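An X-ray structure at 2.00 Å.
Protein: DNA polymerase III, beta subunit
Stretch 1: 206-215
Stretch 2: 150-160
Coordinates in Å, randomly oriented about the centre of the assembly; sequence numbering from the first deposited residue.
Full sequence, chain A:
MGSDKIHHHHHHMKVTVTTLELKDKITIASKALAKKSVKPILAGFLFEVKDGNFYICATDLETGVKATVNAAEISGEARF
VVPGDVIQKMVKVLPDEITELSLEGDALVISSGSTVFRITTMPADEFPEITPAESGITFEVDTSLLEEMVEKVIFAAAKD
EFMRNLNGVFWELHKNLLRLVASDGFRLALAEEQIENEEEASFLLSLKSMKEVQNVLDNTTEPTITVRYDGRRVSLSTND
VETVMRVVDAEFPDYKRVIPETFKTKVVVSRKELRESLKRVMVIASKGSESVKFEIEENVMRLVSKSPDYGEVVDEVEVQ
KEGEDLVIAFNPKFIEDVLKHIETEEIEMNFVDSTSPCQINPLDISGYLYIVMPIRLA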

# COMPACT_ATOMS: atom_id res chain seq x y z
N SER A 206 1.83 10.65 -25.71
CA SER A 206 2.74 10.52 -24.56
C SER A 206 2.09 9.69 -23.47
O SER A 206 0.85 9.55 -23.41
CB SER A 206 3.14 11.90 -23.98
OG SER A 206 2.10 12.46 -23.15
N LEU A 207 2.92 9.15 -22.57
CA LEU A 207 2.39 8.37 -21.48
C LEU A 207 1.51 9.23 -20.57
O LEU A 207 0.44 8.77 -20.17
CB LEU A 207 3.53 7.74 -20.68
CG LEU A 207 3.16 6.82 -19.52
CD1 LEU A 207 2.18 5.74 -19.94
CD2 LEU A 207 4.42 6.24 -18.99
N LYS A 208 1.92 10.47 -20.31
CA LYS A 208 1.10 11.39 -19.52
C LYS A 208 -0.28 11.64 -20.18
O LYS A 208 -1.30 11.63 -19.50
CB LYS A 208 1.83 12.70 -19.20
CG LYS A 208 0.93 13.64 -18.38
CD LYS A 208 1.52 14.28 -17.17
CE LYS A 208 0.54 15.33 -16.58
NZ LYS A 208 1.18 16.59 -16.34
N SER A 209 -0.31 11.80 -21.50
CA SER A 209 -1.55 12.00 -22.22
C SER A 209 -2.45 10.77 -22.09
O SER A 209 -3.63 10.88 -21.83
CB SER A 209 -1.30 12.31 -23.69
OG SER A 209 -0.82 13.62 -23.89
N MET A 210 -1.84 9.60 -22.21
CA MET A 210 -2.52 8.31 -22.12
C MET A 210 -3.13 7.96 -20.78
O MET A 210 -4.19 7.34 -20.74
CB MET A 210 -1.57 7.21 -22.60
CG MET A 210 -1.32 7.28 -24.10
SD MET A 210 -2.81 7.14 -25.10
CE MET A 210 -3.47 5.50 -24.72
N LYS A 211 -2.47 8.39 -19.70
CA LYS A 211 -3.02 8.30 -18.36
C LYS A 211 -4.26 9.19 -18.17
O LYS A 211 -5.20 8.85 -17.42
CB LYS A 211 -1.92 8.62 -17.35
CG LYS A 211 -0.85 7.48 -17.30
CD LYS A 211 0.20 7.72 -16.21
CE LYS A 211 1.45 6.73 -16.24
NZ LYS A 211 2.69 7.47 -15.68
N GLU A 212 -4.29 10.31 -18.86
CA GLU A 212 -5.49 11.13 -18.85
C GLU A 212 -6.57 10.42 -19.68
O GLU A 212 -7.71 10.41 -19.28
CB GLU A 212 -5.21 12.57 -19.32
CG GLU A 212 -6.46 13.43 -19.45
CD GLU A 212 -7.33 13.54 -18.19
OE1 GLU A 212 -6.93 13.25 -17.04
OE2 GLU A 212 -8.47 14.00 -18.36
N VAL A 213 -6.20 9.80 -20.80
CA VAL A 213 -7.18 9.06 -21.61
C VAL A 213 -7.86 8.01 -20.74
O VAL A 213 -9.11 7.94 -20.68
CB VAL A 213 -6.52 8.43 -22.87
CG1 VAL A 213 -7.43 7.43 -23.55
CG2 VAL A 213 -6.18 9.53 -23.86
N GLN A 214 -7.04 7.25 -20.00
CA GLN A 214 -7.51 6.20 -19.13
C GLN A 214 -8.43 6.78 -18.04
O GLN A 214 -9.45 6.20 -17.67
CB GLN A 214 -6.34 5.54 -18.43
CG GLN A 214 -5.67 4.42 -19.12
CD GLN A 214 -4.89 3.59 -18.11
OE1 GLN A 214 -3.98 4.11 -17.43
NE2 GLN A 214 -5.26 2.33 -17.96
N ASN A 215 -8.02 7.93 -17.51
CA ASN A 215 -8.78 8.60 -16.45
C ASN A 215 -10.17 8.98 -16.95
O ASN A 215 -11.19 8.80 -16.27
CB ASN A 215 -8.01 9.86 -16.03
CG ASN A 215 -8.61 10.52 -14.84
OD1 ASN A 215 -8.88 9.88 -13.83
ND2 ASN A 215 -8.79 11.83 -14.93
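Stretch 2 (150-160) VEKVIFAAAKD

Stretch 2 enters as part of a helix that began earlier in the chain, and it leaves as loop, open at Ala157 and Ala158 and turning again at Lys159. Val150 and Glu151 lie in that helix. From Ile154 to Ala156 the backbone keeps helical phi and psi without the regular bonds, and from Ala157 it opens out, with psi of 142° there and 133° at Ala158. Val150 O accepts from both Val153 N, at 3.1 Å, and Ile154 N, at 2.9 Å, the latter in the usual helical way; Ala156 N to Val153 O at 3.0 Å and Ala157 N to Ile154 O at 3.2 Å are shorter-span, turn-like bonds.

This segment is laid against the helix of stretch 1 in the reverse sense. The backbones pair Gln214 with Val150, CA to CA 7.0 Å, and Leu207 with Ala157, CA to CA 7.1 Å, so that as stretch 2 advances by seven residues, stretch 1 retreats by seven. On stretch 1 the residues whose CA-to-CB bonds point toward the partner are Leu207, Met210, Val213 and Gln214, the spacing of one helical face. That helix is a regular one, capped at its start by Ser206, whose OG accepts from Ser209 N at 3.0 Å.

Two residues cover the most surface, Leu207 and Ile154, and they meet each other. Leu207 CD1 lies 3.5 Å from Ile154 CG1, the closest approach between the two side chains. Ile154, with chi1 and chi2 both t, reaches in extended form along the face of the helix: its CD1 comes to 3.7 Å from Met210 CB, 4.1 Å from Lys211 N and 3.8 Å from Gln214 OE1. One methyl thus touches three residues spread over a full turn.

Leu207, in the t, p rotamer, sets CD1 against Ile154, while its CD2 sits 3.6 Å from Ala158 O and 4.3 Å from Lys159 CA. Ala157 CB is close to both methyls, nearer to Leu207 CD1 (4.1 Å) than to Leu207 CD2 (4.4 Å). The small side chain of Ala157 points toward the helix; that of Ala158 points away, so there it is the backbone carbonyl that packs on the leucine.

Gln214 anchors the other end. Its aliphatic part does the closest packing, with CG 3.3 Å from Val150 CG1, a tight van der Waals approach, while NE2 passes 4.0 Å from Glu151 CA. The glutamate is modelled only as far as CG, so the position of its carboxylate is unknown. Val150 also receives Met210, whose CE reaches its CG2 at 3.9 Å.

No hydrogen bond joins the two stretches among the modelled atoms, and the 400 Å² buried, both sides summed, is made of van der Waals contacts, most of them between carbon atoms. The rule to read here is economical: the isoleucine spans the middle, the leucine closes one end beside Ala157, and a long amide side chain lends its methylene to the other.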

# COMPACT_ATOMS: atom_id res chain seq x y z
N VAL A 150 -6.49 -0.03 -23.72
CA VAL A 150 -5.44 0.82 -23.16
C VAL A 150 -4.76 0.11 -21.99
O VAL A 150 -3.53 0.06 -21.91
CB VAL A 150 -5.99 2.21 -22.75
CG1 VAL A 150 -4.95 3.00 -21.98
CG2 VAL A 150 -6.42 3.02 -23.98
N GLU A 151 -5.57 -0.47 -21.13
CA GLU A 151 -5.09 -1.16 -19.94
C GLU A 151 -4.22 -2.40 -20.30
O GLU A 151 -3.31 -2.78 -19.56
CB GLU A 151 -6.31 -1.58 -19.11
CG GLU A 151 -6.04 -2.53 -17.91
N LYS A 152 -4.49 -3.02 -21.45
CA LYS A 152 -3.74 -4.19 -21.87
C LYS A 152 -2.37 -3.84 -22.43
O LYS A 152 -1.52 -4.71 -22.52
CB LYS A 152 -4.58 -5.07 -22.82
CG LYS A 152 -5.48 -5.99 -22.03
CD LYS A 152 -6.39 -6.83 -22.86
CE LYS A 152 -7.35 -7.63 -21.93
NZ LYS A 152 -7.95 -8.87 -22.57
N VAL A 153 -2.11 -2.56 -22.72
CA VAL A 153 -0.81 -2.18 -23.27
C VAL A 153 0.01 -1.17 -22.47
O VAL A 153 1.22 -1.20 -22.57
CB VAL A 153 -0.90 -1.62 -24.73
CG1 VAL A 153 -1.69 -2.62 -25.67
CG2 VAL A 153 -1.50 -0.24 -24.76
N ILE A 154 -0.66 -0.26 -21.73
CA ILE A 154 0.01 0.94 -21.21
C ILE A 154 1.17 0.64 -20.26
O ILE A 154 2.12 1.38 -20.22
CB ILE A 154 -1.00 1.95 -20.57
CG1 ILE A 154 -0.36 3.35 -20.47
CG2 ILE A 154 -1.57 1.41 -19.24
CD1 ILE A 154 -1.37 4.43 -20.21
N PHE A 155 1.09 -0.46 -19.54
CA PHE A 155 2.18 -0.89 -18.66
C PHE A 155 3.55 -1.12 -19.31
O PHE A 155 4.56 -1.14 -18.63
CB PHE A 155 1.83 -2.16 -17.90
CG PHE A 155 1.94 -3.42 -18.74
CD1 PHE A 155 0.87 -3.87 -19.52
CD2 PHE A 155 3.10 -4.19 -18.70
CE1 PHE A 155 0.98 -5.01 -20.24
CE2 PHE A 155 3.22 -5.34 -19.44
CZ PHE A 155 2.14 -5.75 -20.21
N ALA A 156 3.56 -1.37 -20.63
CA ALA A 156 4.80 -1.70 -21.30
C ALA A 156 5.53 -0.43 -21.83
O ALA A 156 6.68 -0.52 -22.26
CB ALA A 156 4.52 -2.68 -22.42
N ALA A 157 4.88 0.74 -21.75
CA ALA A 157 5.51 1.99 -22.17
C ALA A 157 6.70 2.33 -21.30
O ALA A 157 6.67 2.12 -20.10
CB ALA A 157 4.53 3.13 -22.12
N ALA A 158 7.75 2.88 -21.93
CA ALA A 158 8.88 3.46 -21.20
C ALA A 158 8.39 4.54 -20.23
O ALA A 158 7.57 5.39 -20.59
CB ALA A 158 9.90 4.06 -22.16
N LYS A 159 8.87 4.47 -19.00
CA LYS A 159 8.53 5.47 -17.98
C LYS A 159 9.49 6.67 -18.02
O LYS A 159 9.18 7.72 -17.49
CB LYS A 159 8.50 4.85 -16.59
CG LYS A 159 7.29 3.96 -16.40
CD LYS A 159 7.32 3.21 -15.11
CE LYS A 159 6.36 2.03 -15.17
NZ LYS A 159 6.96 0.88 -15.93
N ASP A 160 10.65 6.48 -18.66
CA ASP A 160 11.64 7.53 -18.82
C ASP A 160 11.19 8.48 -19.92
O ASP A 160 11.26 8.14 -21.10
CB ASP A 160 12.99 6.92 -19.19
CG ASP A 160 14.09 7.98 -19.36
OD1 ASP A 160 13.82 9.20 -19.19
OD2 ASP A 160 15.24 7.59 -19.65